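Local coordinates for protein pectinesterase (Sitophilus oryzae, PDB 4PMH) that probably hydrolyses the methyl esters of plant cell-wall pectin, releasing methanol and leaving free galacturonate units for digestion by the weevil, at residues D224-F229 against T251-A256; L288-D293 against P328-T333; L196-T201 against K244-S249; N218-G223 against S238-V243; T273-S278 against T318-I323. All coordinates share one frame; numbering follows the deposited sequence.

Interaction 1: D224-F229 against T251-A256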
# COMPACT_ATOMS: atom_id res chain seq x y z
N ASP A 224 9.88 0.46 -6.78
CA ASP A 224 11.19 -0.13 -6.65
C ASP A 224 11.65 -0.28 -5.21
O ASP A 224 12.28 -1.27 -4.92
CB ASP A 224 12.23 0.61 -7.49
CG ASP A 224 12.25 2.12 -7.27
OD1 ASP A 224 11.85 2.63 -6.19
OD2 ASP A 224 12.70 2.81 -8.22
N ILE A 225 11.32 0.66 -4.32
CA ILE A 225 11.76 0.61 -2.92
C ILE A 225 10.61 0.86 -1.93
O ILE A 225 9.94 1.91 -1.97
CB ILE A 225 12.87 1.66 -2.66
CG1 ILE A 225 14.15 1.29 -3.43
CG2 ILE A 225 13.16 1.83 -1.17
CD1 ILE A 225 15.09 0.38 -2.67
N ASP A 226 10.42 -0.11 -1.03
CA ASP A 226 9.36 -0.02 -0.01
C ASP A 226 8.04 0.39 -0.64
O ASP A 226 7.32 1.22 -0.09
CB ASP A 226 9.73 0.97 1.13
CG ASP A 226 11.06 0.66 1.79
OD1 ASP A 226 11.62 -0.46 1.64
OD2 ASP A 226 11.58 1.57 2.49
N PHE A 227 7.72 -0.16 -1.80
CA PHE A 227 6.54 0.35 -2.53
C PHE A 227 5.19 -0.18 -2.05
O PHE A 227 4.12 0.24 -2.54
CB PHE A 227 6.72 0.31 -4.06
CG PHE A 227 6.75 -1.05 -4.70
CD1 PHE A 227 7.97 -1.69 -4.96
CD2 PHE A 227 5.57 -1.64 -5.16
CE1 PHE A 227 7.99 -2.92 -5.63
CE2 PHE A 227 5.60 -2.85 -5.82
CZ PHE A 227 6.81 -3.48 -6.07
N VAL A 228 5.24 -1.07 -1.07
CA VAL A 228 4.05 -1.41 -0.28
C VAL A 228 4.52 -1.41 1.16
O VAL A 228 5.25 -2.31 1.58
CB VAL A 228 3.44 -2.79 -0.64
CG1 VAL A 228 2.21 -3.09 0.22
CG2 VAL A 228 3.07 -2.84 -2.11
N PHE A 229 4.10 -0.38 1.91
CA PHE A 229 4.65 -0.13 3.22
C PHE A 229 3.59 0.39 4.19
O PHE A 229 2.57 0.96 3.78
CB PHE A 229 5.83 0.86 3.11
CG PHE A 229 5.41 2.31 2.98
CD1 PHE A 229 4.95 2.82 1.77
CD2 PHE A 229 5.50 3.18 4.07
CE1 PHE A 229 4.56 4.14 1.65
CE2 PHE A 229 5.13 4.52 3.94
CZ PHE A 229 4.65 5.00 2.73
N THR A 251 19.31 -2.31 -6.37
CA THR A 251 18.88 -3.05 -5.16
C THR A 251 17.46 -2.82 -4.58
O THR A 251 17.31 -2.21 -3.53
CB THR A 251 19.87 -2.77 -4.02
OG1 THR A 251 19.49 -3.52 -2.86
CG2 THR A 251 19.92 -1.27 -3.69
N ALA A 252 16.45 -3.38 -5.22
CA ALA A 252 15.03 -3.09 -4.92
C ALA A 252 14.47 -3.87 -3.72
O ALA A 252 15.03 -4.88 -3.32
CB ALA A 252 14.21 -3.41 -6.15
N VAL A 253 13.36 -3.38 -3.15
CA VAL A 253 12.65 -4.07 -2.06
C VAL A 253 11.14 -3.82 -2.19
O VAL A 253 10.72 -2.69 -2.30
CB VAL A 253 13.07 -3.59 -0.66
CG1 VAL A 253 12.67 -4.62 0.38
CG2 VAL A 253 14.55 -3.29 -0.58
N VAL A 254 10.33 -4.87 -2.14
CA VAL A 254 8.89 -4.69 -2.38
C VAL A 254 8.16 -4.18 -1.13
O VAL A 254 7.67 -3.02 -1.11
CB VAL A 254 8.25 -5.99 -2.89
CG1 VAL A 254 6.75 -5.82 -3.09
CG2 VAL A 254 8.93 -6.43 -4.17
N PHE A 255 8.07 -5.03 -0.10
CA PHE A 255 7.29 -4.77 1.09
C PHE A 255 8.12 -4.20 2.24
O PHE A 255 9.23 -4.66 2.49
CB PHE A 255 6.61 -6.06 1.57
CG PHE A 255 5.67 -6.66 0.56
CD1 PHE A 255 4.39 -6.19 0.41
CD2 PHE A 255 6.10 -7.68 -0.27
CE1 PHE A 255 3.53 -6.73 -0.54
CE2 PHE A 255 5.25 -8.24 -1.22
CZ PHE A 255 3.97 -7.76 -1.35
N ALA A 256 7.57 -3.20 2.92
CA ALA A 256 8.17 -2.64 4.13
C ALA A 256 7.10 -2.42 5.20
O ALA A 256 6.72 -1.31 5.49
CB ALA A 256 8.92 -1.34 3.83
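Val254 rests on the ring of Phe227: its CG1 stands 4.2 Å from the ring centroid, over one face, and touches CZ. With CG in the crowded position between the backbone N and the carbonyl carbon (chi1 70°), the end of the Phe227 side chain comes nearer strand 252-257, where a flat, apolar ring suits a branched aliphatic neighbour. An alanine here would probably leave the methyls of Val254 facing a gap where the ring had been. Farther along, Val228 and Phe255 lie side by side and point the same way, CB of Val228 being 3.7 Å from CD1 of Phe255. Ala256 is small enough for its CB to sit 3.6 Å from CG of Asp226.

Backbone bonds set this register. Val253 N donates to Asp224 O, Val228 N to Val254 O, and Ala256 N to Val228 O, the last at 2.8 Å; the bond from Asp226 N to Val253 O is weak and bent to 126°. Between the parallel pairs Ile225-Val253 and Val228-Phe255 the register slips by one residue, a beta bulge, while the chain turns corners at Asp226 and Val228.

In the next shell, OD2 of Asp226 forms a salt bridge with Arg290, and Asp224 OD1 forms one with Arg247. The rings of Phe229 and Tyr203 stack. By similarity Asp226 is the nucleophile; the bulged turn that bears it, paired with strand 252-257, would thus place the probable catalytic carboxylate on the right-handed parallel beta-helix, the fold of pectin methylesterases.

Interaction 2: L288-D293 against P328-T333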
# COMPACT_ATOMS: atom_id res chain seq x y z
N LEU A 288 12.20 -9.36 -1.52
CA LEU A 288 10.78 -9.39 -1.24
C LEU A 288 10.40 -8.39 -0.14
O LEU A 288 9.30 -7.82 -0.18
CB LEU A 288 10.36 -10.80 -0.83
CG LEU A 288 10.43 -11.87 -1.92
CD1 LEU A 288 10.03 -13.22 -1.34
CD2 LEU A 288 9.56 -11.53 -3.13
N GLY A 289 11.27 -8.17 0.84
CA GLY A 289 10.90 -7.31 1.93
C GLY A 289 11.99 -6.93 2.91
O GLY A 289 13.08 -7.53 2.93
N ARG A 290 11.68 -5.89 3.69
CA ARG A 290 12.44 -5.52 4.87
C ARG A 290 11.49 -4.88 5.88
O ARG A 290 10.45 -4.34 5.52
CB ARG A 290 13.56 -4.55 4.53
CG ARG A 290 13.12 -3.16 4.10
CD ARG A 290 14.34 -2.33 3.71
NE ARG A 290 13.98 -1.02 3.19
CZ ARG A 290 14.81 0.03 3.14
NH1 ARG A 290 16.08 -0.08 3.53
NH2 ARG A 290 14.37 1.19 2.69
N ALA A 291 11.87 -4.94 7.14
CA ALA A 291 11.05 -4.37 8.18
C ALA A 291 11.20 -2.85 8.15
O ALA A 291 12.33 -2.33 8.05
CB ALA A 291 11.48 -4.91 9.53
N TRP A 292 10.06 -2.17 8.15
CA TRP A 292 10.03 -0.72 8.42
C TRP A 292 9.91 -0.59 9.92
O TRP A 292 8.85 -0.81 10.50
CB TRP A 292 8.91 0.01 7.69
CG TRP A 292 8.85 1.51 8.02
CD1 TRP A 292 9.89 2.30 8.45
CD2 TRP A 292 7.70 2.35 7.94
NE1 TRP A 292 9.44 3.61 8.65
CE2 TRP A 292 8.10 3.65 8.33
CE3 TRP A 292 6.37 2.14 7.56
CZ2 TRP A 292 7.21 4.72 8.37
CZ3 TRP A 292 5.49 3.19 7.61
CH2 TRP A 292 5.91 4.47 8.00
N ASP A 293 11.05 -0.28 10.53
CA ASP A 293 11.19 -0.20 11.97
C ASP A 293 10.89 1.26 12.34
O ASP A 293 11.79 2.00 12.80
CB ASP A 293 12.63 -0.61 12.39
CG ASP A 293 12.78 -2.13 12.62
OD1 ASP A 293 11.78 -2.89 12.46
OD2 ASP A 293 13.90 -2.53 13.01
N PRO A 328 15.81 -13.52 0.35
CA PRO A 328 14.87 -12.54 -0.17
C PRO A 328 14.46 -11.43 0.82
O PRO A 328 13.72 -10.51 0.44
CB PRO A 328 13.65 -13.39 -0.55
CG PRO A 328 13.76 -14.62 0.28
CD PRO A 328 15.16 -14.77 0.77
N TRP A 329 14.92 -11.51 2.07
CA TRP A 329 14.55 -10.57 3.12
C TRP A 329 15.79 -9.82 3.58
O TRP A 329 16.75 -10.45 4.01
CB TRP A 329 13.98 -11.32 4.29
CG TRP A 329 12.86 -12.25 3.97
CD1 TRP A 329 12.88 -13.60 4.13
CD2 TRP A 329 11.57 -11.91 3.45
NE1 TRP A 329 11.68 -14.14 3.73
CE2 TRP A 329 10.85 -13.13 3.33
CE3 TRP A 329 10.94 -10.71 3.11
CZ2 TRP A 329 9.53 -13.17 2.87
CZ3 TRP A 329 9.62 -10.76 2.63
CH2 TRP A 329 8.93 -11.98 2.53
N THR A 330 15.77 -8.49 3.53
CA THR A 330 16.99 -7.73 3.84
C THR A 330 16.89 -6.87 5.13
O THR A 330 15.91 -6.94 5.87
CB THR A 330 17.44 -6.89 2.62
OG1 THR A 330 18.75 -6.37 2.86
CG2 THR A 330 16.49 -5.73 2.36
N THR A 331 17.94 -6.09 5.39
CA THR A 331 18.07 -5.36 6.63
C THR A 331 16.92 -4.38 6.85
O THR A 331 16.50 -3.71 5.90
CB THR A 331 19.41 -4.60 6.64
OG1 THR A 331 20.46 -5.53 6.44
CG2 THR A 331 19.63 -3.90 7.95
N ALA A 332 16.42 -4.30 8.08
CA ALA A 332 15.38 -3.32 8.41
C ALA A 332 15.88 -1.88 8.25
O ALA A 332 17.09 -1.61 8.29
CB ALA A 332 14.85 -3.52 9.82
N THR A 333 14.92 -0.95 8.10
CA THR A 333 15.23 0.48 7.96
C THR A 333 16.08 1.05 9.11
O THR A 333 16.80 2.04 8.93
CB THR A 333 13.93 1.30 7.85
OG1 THR A 333 13.17 1.15 9.06
CG2 THR A 333 13.13 0.86 6.63
O HOH W 1 17.85 -2.48 3.78
O HOH W 2 14.12 -6.71 7.96
O HOH W 3 13.74 3.04 10.92
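This contact belongs to the probable substrate-binding side of the parallel beta-helix, where strand 286-290 and the short strand 329-330 run alongside each other and then pass into loops. Thr333 grips the loop that carries Trp292: its OG1 accepts a bond from Asp293 N at 2.9 Å, and its own N donates to Ala291 O at 163°. OG1 also lies at the edge of the Trp292 ring, in its plane and 3.5 Å from CD1, while CG2 is placed over the centre of the Arg290 guanidinium, 3.9 Å above the plane. Threonine suits the site because one branch is polar and the other a methyl. A valine in its place would probably leave Asp293 N without its acceptor and the loop beside Trp292 less firmly held.

Earlier in the two segments, Thr330 N donates to Gly289 O, nearly along the C=O axis. Glycine suits position 289, because with this backbone a CB would run into CZ3 of Trp329. Leu288 CB packs over the face of the Trp329 six-membered ring, 4.0 Å from its centroid, and its CD1 meets CB of Pro328.

Water fills in where the backbones part. One molecule accepts from Arg290 NH1 and donates to Thr331 O; another accepts from Ala291 N and donates to Thr330 O. The extended Arg290 side chain ends in a salt bridge from NH2 to Asp226. Arg290 and Trp292 bind substrate by similarity, consistent with a wall of the pectin-binding cleft of this esterase family.

Interaction 3: L196-T201 against K244-S249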
# COMPACT_ATOMS: atom_id res chain seq x y z
N LEU A 196 0.86 3.30 -9.12
CA LEU A 196 2.12 3.47 -9.83
C LEU A 196 3.05 4.47 -9.14
O LEU A 196 2.66 5.57 -8.80
CB LEU A 196 1.88 3.96 -11.26
CG LEU A 196 0.73 3.37 -12.09
CD1 LEU A 196 0.57 4.12 -13.41
CD2 LEU A 196 0.90 1.88 -12.34
N GLY A 197 4.28 4.07 -8.94
CA GLY A 197 5.23 4.95 -8.32
C GLY A 197 6.58 4.31 -8.36
O GLY A 197 6.85 3.44 -9.19
N HIS A 198 7.44 4.76 -7.46
CA HIS A 198 8.76 4.19 -7.35
C HIS A 198 9.03 3.84 -5.91
O HIS A 198 8.86 2.67 -5.53
CB HIS A 198 9.79 5.12 -7.96
CG HIS A 198 9.80 5.05 -9.45
ND1 HIS A 198 9.01 5.86 -10.23
CD2 HIS A 198 10.43 4.20 -10.29
CE1 HIS A 198 9.17 5.53 -11.50
NE2 HIS A 198 10.03 4.53 -11.56
N GLN A 199 9.41 4.82 -5.09
CA GLN A 199 9.62 4.60 -3.66
C GLN A 199 8.36 5.00 -2.90
O GLN A 199 7.89 6.11 -3.07
CB GLN A 199 10.81 5.42 -3.18
CG GLN A 199 11.25 5.14 -1.77
CD GLN A 199 12.62 5.75 -1.43
OE1 GLN A 199 13.34 6.25 -2.31
NE2 GLN A 199 12.98 5.72 -0.16
N ASP A 200 7.83 4.10 -2.06
CA ASP A 200 6.67 4.39 -1.20
C ASP A 200 5.35 4.55 -1.96
O ASP A 200 4.44 5.26 -1.54
CB ASP A 200 6.90 5.61 -0.29
CG ASP A 200 8.05 5.40 0.70
OD1 ASP A 200 8.59 4.29 0.82
OD2 ASP A 200 8.39 6.37 1.38
N THR A 201 5.24 3.85 -3.08
CA THR A 201 4.01 3.88 -3.88
C THR A 201 2.73 3.73 -3.06
O THR A 201 1.83 4.58 -3.16
CB THR A 201 4.06 2.82 -4.99
OG1 THR A 201 5.25 2.99 -5.76
CG2 THR A 201 2.81 2.88 -5.87
N LYS A 244 10.09 -2.09 -10.83
CA LYS A 244 10.55 -1.33 -11.97
C LYS A 244 12.04 -1.17 -11.93
O LYS A 244 12.66 -1.14 -10.88
CB LYS A 244 9.90 0.05 -11.97
CG LYS A 244 8.45 0.07 -12.44
CD LYS A 244 8.00 1.46 -12.88
CE LYS A 244 8.62 1.89 -14.20
NZ LYS A 244 7.95 1.34 -15.42
N ALA A 245 12.63 -1.03 -13.12
CA ALA A 245 14.07 -0.86 -13.27
C ALA A 245 14.43 0.51 -13.86
O ALA A 245 15.62 0.84 -13.97
CB ALA A 245 14.62 -1.98 -14.14
N ASP A 246 13.43 1.32 -14.18
CA ASP A 246 13.63 2.57 -14.93
C ASP A 246 14.16 3.73 -14.09
O ASP A 246 14.68 4.70 -14.63
CB ASP A 246 12.33 3.04 -15.58
CG ASP A 246 11.39 3.69 -14.59
OD1 ASP A 246 11.34 3.21 -13.43
OD2 ASP A 246 10.73 4.69 -14.94
N ARG A 247 13.96 3.67 -12.78
CA ARG A 247 14.58 4.66 -11.93
C ARG A 247 15.89 4.12 -11.43
O ARG A 247 16.85 4.86 -11.24
CB ARG A 247 13.67 5.02 -10.75
CG ARG A 247 14.18 6.20 -9.93
CD ARG A 247 13.21 6.58 -8.83
NE ARG A 247 13.22 5.59 -7.76
CZ ARG A 247 13.46 5.85 -6.48
NH1 ARG A 247 13.71 7.09 -6.03
NH2 ARG A 247 13.43 4.84 -5.62
N ARG A 248 15.95 2.82 -11.19
CA ARG A 248 17.13 2.26 -10.54
C ARG A 248 17.19 0.76 -10.72
O ARG A 248 16.16 0.10 -10.82
CB ARG A 248 17.12 2.63 -9.07
CG ARG A 248 15.73 2.94 -8.53
CD ARG A 248 15.61 2.60 -7.07
NE ARG A 248 15.95 1.20 -6.86
CZ ARG A 248 16.56 0.72 -5.79
NH1 ARG A 248 16.92 1.51 -4.77
NH2 ARG A 248 16.81 -0.57 -5.74
N SER A 249 18.42 0.25 -10.73
CA SER A 249 18.69 -1.12 -11.13
C SER A 249 19.84 -1.71 -10.33
O SER A 249 20.63 -2.51 -10.85
CB SER A 249 19.02 -1.14 -12.62
OG SER A 249 20.12 -0.29 -12.88
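A histidine-carboxylate hydrogen bond joins two loops at the ends of parallel beta-helix strands, beside the probable active site: His198 follows strand 194-196, and Asp246 follows strand 240-243. His198 NE2 donates to Asp246 OD1 at 2.6 Å with an angle of 159°. The acceptor oxygen offers its syn lone pair and lies in the plane of the imidazole, whose ring is nearly coplanar with the carboxylate (22° between planes). A histidine suits this place because its N-H reaches out at the ring edge while its carbons can still pack against neighbours. The other carboxylate oxygen, OD2, forms a salt bridge with Lys171.

Arg247 runs past His198 in the opposite direction. Its CB meets His198 CD2 at 3.4 Å, and its NE passes 3.5 Å from His198 CB. The chain leaves CA with CG anti to the backbone N (chi1 -172°) and stays extended to CD, then bends at chi3. Its NH2 forms a salt bridge with Asp224, and this pairing probably steadies the arginine where it lies beside Gln199. An arginine suits the position because its aliphatic part can pass beside an imidazole while its charged end answers an acid in a neighbouring turn.

Gln199, by similarity the transition-state stabiliser, and Asp200, by similarity the proton donor, follow His198 directly in the chain. Lys244 closes the contact from the strand end, with CD 3.9 Å from His198 NE2.

Interaction 4: N218-G223 against S238-V243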
# COMPACT_ATOMS: atom_id res chain seq x y z
N ASN A 218 -7.39 -7.98 -7.71
CA ASN A 218 -7.16 -7.72 -9.11
C ASN A 218 -6.47 -6.41 -9.38
O ASN A 218 -6.84 -5.69 -10.27
CB ASN A 218 -8.48 -7.83 -9.87
CG ASN A 218 -9.15 -9.17 -9.65
OD1 ASN A 218 -9.70 -9.44 -8.59
ND2 ASN A 218 -9.07 -10.03 -10.65
N THR A 219 -5.43 -6.12 -8.62
CA THR A 219 -4.81 -4.83 -8.63
C THR A 219 -3.30 -4.95 -8.92
O THR A 219 -2.62 -5.89 -8.46
CB THR A 219 -5.14 -4.10 -7.31
OG1 THR A 219 -6.52 -3.72 -7.33
CG2 THR A 219 -4.27 -2.86 -7.08
N TYR A 220 -2.83 -3.99 -9.71
CA TYR A 220 -1.46 -3.89 -10.20
C TYR A 220 -0.73 -2.77 -9.45
O TYR A 220 -1.20 -1.62 -9.41
CB TYR A 220 -1.47 -3.55 -11.71
CG TYR A 220 -0.10 -3.30 -12.30
CD1 TYR A 220 0.70 -4.37 -12.74
CD2 TYR A 220 0.42 -2.01 -12.40
CE1 TYR A 220 1.96 -4.14 -13.28
CE2 TYR A 220 1.69 -1.78 -12.93
CZ TYR A 220 2.45 -2.84 -13.37
OH TYR A 220 3.72 -2.62 -13.88
N ILE A 221 0.41 -3.10 -8.87
CA ILE A 221 1.14 -2.19 -8.04
C ILE A 221 2.62 -2.22 -8.44
O ILE A 221 3.23 -3.30 -8.46
CB ILE A 221 1.01 -2.57 -6.53
CG1 ILE A 221 -0.45 -2.76 -6.14
CG2 ILE A 221 1.68 -1.53 -5.64
CD1 ILE A 221 -0.65 -3.44 -4.81
N GLU A 222 3.19 -1.05 -8.75
CA GLU A 222 4.59 -0.99 -9.13
C GLU A 222 5.39 0.03 -8.35
O GLU A 222 4.86 1.01 -7.86
CB GLU A 222 4.78 -0.75 -10.65
CG GLU A 222 4.18 0.51 -11.23
CD GLU A 222 4.45 0.71 -12.74
OE1 GLU A 222 4.73 1.87 -13.11
OE2 GLU A 222 4.38 -0.25 -13.55
N GLY A 223 6.68 -0.23 -8.29
CA GLY A 223 7.62 0.61 -7.58
C GLY A 223 8.99 -0.04 -7.60
O GLY A 223 9.23 -0.98 -8.35
N SER A 238 -4.97 -12.01 -5.87
CA SER A 238 -4.92 -11.91 -7.34
C SER A 238 -4.38 -10.56 -7.79
O SER A 238 -4.91 -9.93 -8.68
CB SER A 238 -6.28 -12.20 -7.98
OG SER A 238 -6.75 -13.46 -7.51
N CYS A 239 -3.30 -10.15 -7.16
CA CYS A 239 -2.68 -8.87 -7.46
C CYS A 239 -1.36 -9.11 -8.16
O CYS A 239 -0.87 -10.23 -8.16
CB CYS A 239 -2.45 -8.08 -6.17
SG CYS A 239 -3.94 -7.35 -5.46
N THR A 240 -0.81 -8.07 -8.78
CA THR A 240 0.50 -8.14 -9.39
C THR A 240 1.36 -7.04 -8.82
O THR A 240 0.93 -5.88 -8.79
CB THR A 240 0.42 -8.01 -10.93
OG1 THR A 240 -0.31 -9.12 -11.48
CG2 THR A 240 1.80 -8.01 -11.56
N PHE A 241 2.57 -7.40 -8.39
CA PHE A 241 3.54 -6.45 -7.85
C PHE A 241 4.73 -6.42 -8.81
O PHE A 241 5.35 -7.47 -9.06
CB PHE A 241 4.01 -6.89 -6.46
CG PHE A 241 2.91 -7.04 -5.45
CD1 PHE A 241 2.20 -8.23 -5.34
CD2 PHE A 241 2.56 -5.99 -4.60
CE1 PHE A 241 1.17 -8.37 -4.42
CE2 PHE A 241 1.53 -6.11 -3.69
CZ PHE A 241 0.82 -7.31 -3.60
N TYR A 242 5.04 -5.24 -9.35
CA TYR A 242 6.00 -5.12 -10.44
C TYR A 242 7.16 -4.22 -10.02
O TYR A 242 6.96 -3.04 -9.76
CB TYR A 242 5.31 -4.56 -11.68
CG TYR A 242 6.12 -4.68 -12.94
CD1 TYR A 242 7.11 -3.77 -13.22
CD2 TYR A 242 5.89 -5.73 -13.85
CE1 TYR A 242 7.88 -3.89 -14.36
CE2 TYR A 242 6.66 -5.86 -15.00
CZ TYR A 242 7.65 -4.93 -15.24
OH TYR A 242 8.42 -5.00 -16.39
N VAL A 243 8.35 -4.79 -9.98
CA VAL A 243 9.54 -4.08 -9.58
C VAL A 243 10.13 -3.41 -10.81
O VAL A 243 10.60 -4.09 -11.71
CB VAL A 243 10.59 -5.00 -8.98
CG1 VAL A 243 11.78 -4.20 -8.46
CG2 VAL A 243 9.98 -5.81 -7.85
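Strands 220-223 and 240-243 run parallel, their axes 4.6 Å apart and inclined by 19°, as successive rungs of one sheet of the right-handed parallel beta-helix. Four backbone bonds zip them together in the alternating parallel pattern: Thr240 N to Thr219 O, Ile221 N to Thr240 O, Tyr242 N to Ile221 O and Gly223 N to Tyr242 O.

On one face lie Tyr220, Glu222, Thr240 and Tyr242. Tyr220 has its CG anti to the backbone N (chi1 175°), and the ring beyond reaches over the neighbouring strand, with CE1 3.7 Å from CB of Tyr242. Its OH lies 3.3 Å from Tyr242 CG. The same hydroxyl donates to Glu222 OE2, a very short bond of 2.5 Å, with the carboxylate oxygen in the plane of the phenol ring; an acid two residues along a strand stands on the same side as the tyrosine and can catch its hydroxyl. Tyr242 sends its own OH to Asp277 outside the pair. Thr240, beta-branched and suited to an extended backbone, brings CG2 to 4.0 Å from Tyr220 CD1.

The other face carries Ile221, Phe241 and Val243, all buried, and apolar residues suit this inward side of the coil. Phe241 meets Phe236 and Phe255 edge-to-face, while Val243 touches Ala252 and Val254 of strand 252-257. Between the two strands, Ile221 and Phe241 lie side by side and point the same way, with CD1 of Ile221 3.6 Å from CE2 of Phe241.

Interaction 5: T273-S278 against T318-I323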
# COMPACT_ATOMS: atom_id res chain seq x y z
N THR A 273 1.13 -12.35 -8.06
CA THR A 273 2.33 -12.47 -8.83
C THR A 273 3.29 -11.38 -8.41
O THR A 273 2.91 -10.20 -8.27
CB THR A 273 2.01 -12.30 -10.33
OG1 THR A 273 1.14 -13.37 -10.75
CG2 THR A 273 3.27 -12.31 -11.18
N ILE A 274 4.53 -11.77 -8.17
CA ILE A 274 5.59 -10.83 -7.88
C ILE A 274 6.64 -10.90 -9.00
O ILE A 274 7.32 -11.91 -9.20
CB ILE A 274 6.25 -11.15 -6.52
CG1 ILE A 274 5.20 -11.03 -5.41
CG2 ILE A 274 7.43 -10.24 -6.32
CD1 ILE A 274 5.70 -11.41 -4.03
N THR A 275 6.80 -9.79 -9.72
CA THR A 275 7.60 -9.79 -10.92
C THR A 275 8.24 -8.43 -11.11
O THR A 275 8.24 -7.58 -10.20
CB THR A 275 6.71 -10.18 -12.12
OG1 THR A 275 7.52 -10.44 -13.27
CG2 THR A 275 5.69 -9.10 -12.44
N GLY A 276 8.81 -8.20 -12.28
CA GLY A 276 9.44 -6.92 -12.53
C GLY A 276 10.13 -6.91 -13.86
O GLY A 276 10.00 -7.85 -14.65
N ASP A 277 10.88 -5.82 -14.09
CA ASP A 277 11.64 -5.64 -15.30
C ASP A 277 12.73 -6.69 -15.41
O ASP A 277 13.29 -7.12 -14.40
CB ASP A 277 12.29 -4.24 -15.35
CG ASP A 277 11.30 -3.13 -15.72
OD1 ASP A 277 10.33 -3.37 -16.49
OD2 ASP A 277 11.51 -1.99 -15.23
N SER A 278 13.06 -7.03 -16.65
CA SER A 278 13.99 -8.11 -17.01
C SER A 278 15.35 -7.92 -16.40
O SER A 278 16.03 -8.88 -16.10
CB SER A 278 14.15 -8.17 -18.53
OG SER A 278 12.91 -7.92 -19.16
N THR A 318 2.94 -16.62 -7.27
CA THR A 318 4.00 -16.77 -8.24
C THR A 318 5.09 -15.73 -7.98
O THR A 318 4.82 -14.54 -7.95
CB THR A 318 3.43 -16.58 -9.66
OG1 THR A 318 2.47 -17.63 -9.93
CG2 THR A 318 4.53 -16.61 -10.69
N ILE A 319 6.31 -16.18 -7.77
CA ILE A 319 7.43 -15.26 -7.54
C ILE A 319 8.40 -15.45 -8.70
O ILE A 319 8.93 -16.55 -8.88
CB ILE A 319 8.12 -15.53 -6.21
CG1 ILE A 319 7.09 -15.48 -5.06
CG2 ILE A 319 9.23 -14.53 -5.97
CD1 ILE A 319 7.67 -15.74 -3.68
N ASP A 320 8.63 -14.42 -9.50
CA ASP A 320 9.52 -14.59 -10.65
C ASP A 320 10.97 -14.51 -10.21
O ASP A 320 11.26 -14.14 -9.08
CB ASP A 320 9.19 -13.63 -11.79
CG ASP A 320 7.88 -14.00 -12.50
OD1 ASP A 320 7.45 -15.16 -12.47
OD2 ASP A 320 7.23 -13.12 -13.08
N GLY A 321 11.88 -14.90 -11.09
CA GLY A 321 13.28 -14.98 -10.76
C GLY A 321 13.96 -13.64 -10.76
O GLY A 321 15.00 -13.47 -11.37
N ILE A 322 13.38 -12.68 -10.06
CA ILE A 322 13.92 -11.34 -9.96
C ILE A 322 14.53 -11.12 -8.57
O ILE A 322 15.17 -10.11 -8.33
CB ILE A 322 12.83 -10.30 -10.21
CG1 ILE A 322 11.68 -10.46 -9.20
CG2 ILE A 322 12.29 -10.46 -11.63
CD1 ILE A 322 10.81 -9.23 -9.07
N ILE A 323 14.33 -12.09 -7.67
CA ILE A 323 14.77 -11.93 -6.29
C ILE A 323 15.97 -12.78 -5.96
O ILE A 323 16.31 -13.75 -6.66
CB ILE A 323 13.65 -12.27 -5.27
CG1 ILE A 323 13.22 -13.74 -5.40
CG2 ILE A 323 12.47 -11.33 -5.46
CD1 ILE A 323 12.72 -14.34 -4.11
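Thr275 holds OG1 anti to its backbone N (chi1 -169°), Asp320 sets CG anti to its carbonyl carbon (chi1 -71°), and the two side chains lie side by side, pointing the same way. Thr275 OG1 donates to Asp320 OD2, 2.7 Å away, which accepts through its anti lone pair. A hydroxyl and an acid suit the spot where strand 318-319 has ended and the chain begins to swing away through an inverse gamma turn centred on Gly321.

Before it, the parallel strands are joined by two straight backbone bonds, Ile274 N to Thr318 O and Asp320 N to Ile274 O (172°). The latter fixes the aspartate's own backbone next to the threonine. Thr273 and Thr318 line up on one face; Ile274 and Ile319 share the other, where both touch Leu288. After the turn Ile322 folds back, its CD1 3.3 Å from Thr275 O.

Asp320 is thus gripped twice, through its backbone N and through OD2. The hydroxyl would probably stabilise the carboxylate's negative charge, and the pair joins strand 273-276 to the residue that follows the outermost strand, 318-319, by a polar bond that adds to the apolar packing of the two isoleucines.

Overall arrangement
Going from the N terminus, the loop after strand 194-196 opens interaction 3, which closes at 244-249. Nested inside it, interaction 4 pairs 218-223 with 238-243. Interaction 1 starts at 224-229, within the span of interaction 3, and closes at 251-256 beyond it, so it crosses both interactions 3 and 4. Interaction 5 then opens at 273-278, and interaction 2 opens at 288-293 before 318-323 closes the former and 328-333 the latter; these two cross. Interactions 4 and 5 share one parallel sheet, interactions 1 and 2 another. Salt bridges link interaction 1 to interactions 2 and 3, tying neighbouring parts of the beta-helix around the probable catalytic site.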